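Side-chain contacts in amidohydrolase (Xanthomonas campestris pv. campestris, PDB 4DZH), which probably deaminates adenosine-type nucleosides such as 5'-methylthioadenosine, as a zinc-dependent member of the amidohydrolase superfamily: residues A[16-21]-A[381-386]; A[62-67]-A[412-417]. All blocks are in the same frame, centred on the assembly; numbering follows the deposited sequence. Where two conformers were deposited one is given.

Contact 1 (A[16-21]-A[381-386]); sequences LLIEAG and LVCVDL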
# COMPACT_ATOMS: atom_id res chain seq x y z
N LEU A 16 22.09 -26.41 -3.99
CA LEU A 16 21.47 -25.35 -4.76
C LEU A 16 22.35 -24.11 -4.72
O LEU A 16 22.91 -23.77 -3.66
CB LEU A 16 20.11 -25.02 -4.12
CG LEU A 16 19.27 -23.87 -4.66
CD1 LEU A 16 18.73 -24.13 -6.07
CD2 LEU A 16 18.12 -23.60 -3.72
N LEU A 17 22.51 -23.45 -5.86
CA LEU A 17 23.14 -22.14 -5.92
C LEU A 17 22.12 -21.17 -6.54
O LEU A 17 21.63 -21.40 -7.65
CB LEU A 17 24.40 -22.19 -6.80
CG LEU A 17 25.10 -20.84 -6.91
CD1 LEU A 17 25.75 -20.49 -5.58
CD2 LEU A 17 26.10 -20.80 -8.03
N ILE A 18 21.81 -20.09 -5.84
CA ILE A 18 20.89 -19.08 -6.38
C ILE A 18 21.73 -17.89 -6.74
O ILE A 18 22.31 -17.28 -5.87
CB ILE A 18 19.81 -18.63 -5.33
CG1 ILE A 18 18.99 -19.83 -4.89
CG2 ILE A 18 18.87 -17.56 -5.91
CD1 ILE A 18 18.23 -19.61 -3.58
N GLU A 19 21.79 -17.55 -8.03
CA GLU A 19 22.51 -16.34 -8.45
C GLU A 19 21.53 -15.21 -8.68
O GLU A 19 20.54 -15.41 -9.37
CB GLU A 19 23.32 -16.58 -9.73
CG GLU A 19 24.32 -17.75 -9.66
CD GLU A 19 24.86 -18.08 -11.03
OE1 GLU A 19 24.30 -17.55 -12.05
OE2 GLU A 19 25.83 -18.88 -11.10
N ALA A 20 21.86 -14.03 -8.17
CA ALA A 20 20.95 -12.89 -8.30
C ALA A 20 21.64 -11.57 -8.63
O ALA A 20 22.82 -11.36 -8.29
CB ALA A 20 20.14 -12.75 -7.04
N GLY A 21 20.87 -10.63 -9.19
CA GLY A 21 21.42 -9.32 -9.44
C GLY A 21 21.88 -8.61 -8.17
O GLY A 21 22.85 -7.86 -8.19
N LEU A 381 14.31 -17.68 1.73
CA LEU A 381 14.81 -16.68 0.79
C LEU A 381 13.74 -16.30 -0.21
O LEU A 381 12.90 -17.15 -0.56
CB LEU A 381 16.00 -17.23 0.02
CG LEU A 381 17.14 -17.71 0.92
CD1 LEU A 381 18.16 -18.49 0.12
CD2 LEU A 381 17.77 -16.51 1.57
N VAL A 382 13.84 -15.07 -0.68
CA VAL A 382 12.89 -14.52 -1.66
C VAL A 382 13.65 -13.76 -2.76
O VAL A 382 14.53 -12.93 -2.46
CB VAL A 382 11.89 -13.60 -0.94
CG1 VAL A 382 10.97 -12.91 -2.01
CG2 VAL A 382 11.04 -14.42 0.01
N CYS A 383 13.24 -14.00 -4.01
CA CYS A 383 13.71 -13.23 -5.18
C CYS A 383 12.61 -12.23 -5.52
O CYS A 383 11.47 -12.64 -5.72
CB CYS A 383 13.94 -14.14 -6.38
SG CYS A 383 15.55 -14.97 -6.30
N VAL A 384 12.98 -10.96 -5.59
CA VAL A 384 12.05 -9.89 -6.00
C VAL A 384 12.55 -9.40 -7.35
O VAL A 384 13.66 -8.86 -7.41
CB VAL A 384 12.03 -8.74 -4.97
CG1 VAL A 384 10.96 -7.72 -5.35
CG2 VAL A 384 11.70 -9.28 -3.61
N ASP A 385 11.74 -9.54 -8.41
CA ASP A 385 12.10 -8.97 -9.72
C ASP A 385 12.16 -7.47 -9.60
O ASP A 385 11.17 -6.87 -9.18
CB ASP A 385 11.04 -9.35 -10.75
CG ASP A 385 11.30 -8.73 -12.11
OD1 ASP A 385 12.50 -8.63 -12.48
OD2 ASP A 385 10.32 -8.33 -12.77
N LEU A 386 13.29 -6.83 -9.90
CA LEU A 386 13.43 -5.37 -9.86
C LEU A 386 13.49 -4.75 -11.29
O LEU A 386 13.59 -3.51 -11.45
CB LEU A 386 14.56 -4.91 -8.97
CG LEU A 386 14.37 -5.19 -7.48
CD1 LEU A 386 15.61 -4.69 -6.75
CD2 LEU A 386 13.10 -4.51 -6.90

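Contact 2 (A[62-67]-A[412-417]); sequences RTVSRP and DVWIAG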
# COMPACT_ATOMS: atom_id res chain seq x y z
N ARG A 62 21.77 -28.09 -8.59
CA ARG A 62 20.93 -27.24 -9.43
C ARG A 62 21.27 -25.75 -9.18
O ARG A 62 21.64 -25.37 -8.06
CB ARG A 62 19.43 -27.53 -9.20
CG ARG A 62 19.01 -27.57 -7.73
CD ARG A 62 17.48 -27.81 -7.50
NE ARG A 62 17.14 -29.23 -7.60
CZ ARG A 62 15.97 -29.77 -7.26
NH1 ARG A 62 15.78 -31.08 -7.41
NH2 ARG A 62 15.01 -29.00 -6.76
N THR A 63 21.17 -24.93 -10.23
CA THR A 63 21.47 -23.50 -10.11
C THR A 63 20.24 -22.72 -10.54
O THR A 63 19.59 -23.10 -11.51
CB THR A 63 22.62 -23.08 -11.05
OG1 THR A 63 23.83 -23.74 -10.64
CG2 THR A 63 22.84 -21.56 -11.02
N VAL A 64 19.91 -21.65 -9.80
CA VAL A 64 18.82 -20.73 -10.13
C VAL A 64 19.41 -19.36 -10.40
O VAL A 64 20.06 -18.78 -9.53
CB VAL A 64 17.80 -20.65 -8.97
CG1 VAL A 64 16.73 -19.56 -9.23
CG2 VAL A 64 17.17 -22.01 -8.74
N SER A 65 19.22 -18.84 -11.61
CA SER A 65 19.83 -17.57 -11.92
C SER A 65 18.75 -16.53 -12.12
O SER A 65 17.87 -16.70 -12.98
CB SER A 65 20.68 -17.67 -13.18
OG SER A 65 19.86 -17.55 -14.31
N ARG A 66 18.85 -15.44 -11.37
CA ARG A 66 17.86 -14.36 -11.43
C ARG A 66 18.65 -13.07 -11.49
O ARG A 66 18.78 -12.37 -10.50
CB ARG A 66 17.00 -14.40 -10.17
CG ARG A 66 16.14 -15.62 -10.05
CD ARG A 66 15.05 -15.70 -11.12
NE ARG A 66 14.20 -16.88 -10.89
CZ ARG A 66 14.36 -18.07 -11.49
NH1 ARG A 66 15.34 -18.29 -12.38
NH2 ARG A 66 13.52 -19.07 -11.21
N PRO A 67 19.25 -12.78 -12.65
CA PRO A 67 20.16 -11.63 -12.71
C PRO A 67 19.50 -10.27 -12.53
O PRO A 67 20.21 -9.29 -12.28
CB PRO A 67 20.77 -11.77 -14.10
CG PRO A 67 19.76 -12.54 -14.87
CD PRO A 67 19.14 -13.49 -13.94
N ASP A 412 10.22 -15.89 -6.77
CA ASP A 412 10.64 -17.18 -6.22
C ASP A 412 10.79 -17.10 -4.70
O ASP A 412 11.25 -16.09 -4.18
CB ASP A 412 11.96 -17.65 -6.85
CG ASP A 412 11.89 -17.73 -8.40
OD1 ASP A 412 11.50 -18.79 -8.96
OD2 ASP A 412 12.19 -16.71 -9.05
N VAL A 413 10.41 -18.19 -4.07
CA VAL A 413 10.43 -18.32 -2.61
C VAL A 413 10.89 -19.71 -2.21
O VAL A 413 10.40 -20.74 -2.73
CB VAL A 413 9.01 -18.13 -2.08
CG1 VAL A 413 8.98 -18.42 -0.57
CG2 VAL A 413 8.55 -16.72 -2.37
N TRP A 414 11.83 -19.75 -1.27
CA TRP A 414 12.28 -21.00 -0.66
C TRP A 414 12.11 -20.90 0.84
O TRP A 414 12.36 -19.83 1.42
CB TRP A 414 13.76 -21.24 -0.92
CG TRP A 414 14.15 -21.38 -2.36
CD1 TRP A 414 14.36 -22.56 -3.04
CD2 TRP A 414 14.42 -20.32 -3.28
NE1 TRP A 414 14.75 -22.29 -4.34
CE2 TRP A 414 14.81 -20.93 -4.50
CE3 TRP A 414 14.40 -18.93 -3.18
CZ2 TRP A 414 15.12 -20.18 -5.64
CZ3 TRP A 414 14.72 -18.17 -4.34
CH2 TRP A 414 15.09 -18.81 -5.53
N ILE A 415 11.74 -22.03 1.46
CA ILE A 415 11.65 -22.16 2.93
C ILE A 415 12.46 -23.40 3.29
O ILE A 415 12.17 -24.52 2.82
CB ILE A 415 10.20 -22.30 3.45
CG1 ILE A 415 9.36 -21.10 3.00
CG2 ILE A 415 10.16 -22.47 5.02
CD1 ILE A 415 7.92 -21.08 3.60
N ALA A 416 13.47 -23.17 4.11
CA ALA A 416 14.46 -24.24 4.43
C ALA A 416 15.01 -24.87 3.13
O ALA A 416 15.21 -26.09 3.03
CB ALA A 416 13.83 -25.30 5.33
N GLY A 417 15.24 -24.01 2.13
CA GLY A 417 15.79 -24.42 0.87
C GLY A 417 14.84 -25.17 -0.05
O GLY A 417 15.26 -25.57 -1.14

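Contact 1 (A[16-21]-A[381-386])
Leu381 opens the second strand by pushing its CD1 methyl against CD1 of Ile18, 3.9 Å away, the two side chains running obliquely past one another. The CG of Leu381 lies beside its own backbone N (chi1 -57°), and from there the branch carrying CD1 reaches across toward strand 16-20. Val38 of strand 36-41 also touches Leu381, so the leucine meets two neighbouring strands of the facing sheet. No hydrogen bond joins segments 16-21 and 381-386; side chains alone bridge two beta sheets packed face to face. Strands 16-20 and 63-66 belong to the small N-terminal sheet, whereas 381-385 pairs with 69-80 and 410-415, a layout consistent with the beta-sandwich domain that accompanies the TIM barrel in amidohydrolases of the ATZ/TRZ family. Two residues on, Cys383 again directs its CB toward the opposite sheet, and its SG comes to 4.2 Å from CG2 of Ile18. The isoleucine serves both partners by dividing its branches: CG1, beside the backbone N (chi1 -60°), carries CD1 to the leucine, while CG2, trans to that nitrogen, faces the sulfur. Leu71 and Trp414 pack on both Ile18 and Cys383.

Contact 2 (A[62-67]-A[412-417])
Val64 sets both its methyls against the benzo edge of the Trp414 indole: CG1 lies 4.0 Å from CZ2, close to the ring plane, and CG2 is 4.1 Å from the same carbon. This is contact with the rim of the ring, not its face. The indole reaches the valine because its CG sits beside the backbone N (chi1 -62°), carrying the six-membered ring out toward strand 63-66. Val64 CG1 also lies over the centre of the Arg66 guanidinium, 3.5 Å above its plane, and so packs against both an aromatic edge and a cationic face. Strand 63-66 is the outermost strand of the N-terminal sheet in this chain and 410-415 belongs to the facing sheet, consistent with an interface of the beta-sandwich domain. Beside the apolar pair, Arg66 grips Asp412 side-on with two nitrogens in a salt bridge: NE donates to OD2 at 2.7 Å, nearly straight at 176°, and NH2 to OD1 at 3.0 Å. Both oxygens lie near the guanidinium plane, yet they are approached from above the carboxylate, the two planes being 50° apart. The arginine chain bends at its second torsion, which turns the guanidinium back along its own strand, where NH1 bonds to Ser65 O at 3.0 Å, limiting rotation of the group. Asp412 OD1 additionally accepts a hydrogen bond from Gln423 N.

How the contacts relate
Contacts 1 and 2 join the same two sheets, their centres about 6 Å apart, using strands that are neighbours within each sheet: 16-20 beside 63-66, and 381-385 beside 410-415. Contact 1 is wholly buried and apolar; contact 2, reaching the outermost strand of the N-terminal sheet, is only partly buried and adds a charged pair to its hydrophobic packing. Within the N-terminal sheet, Glu19 is backbone hydrogen-bonded to Val64 and Arg66. Between the sheets, Leu16 CD2 packs 3.7 Å from Trp414 NE1, and Cys383 touches Arg66, Asp412 and Trp414. Both lie away from the zinc and magnesium sites.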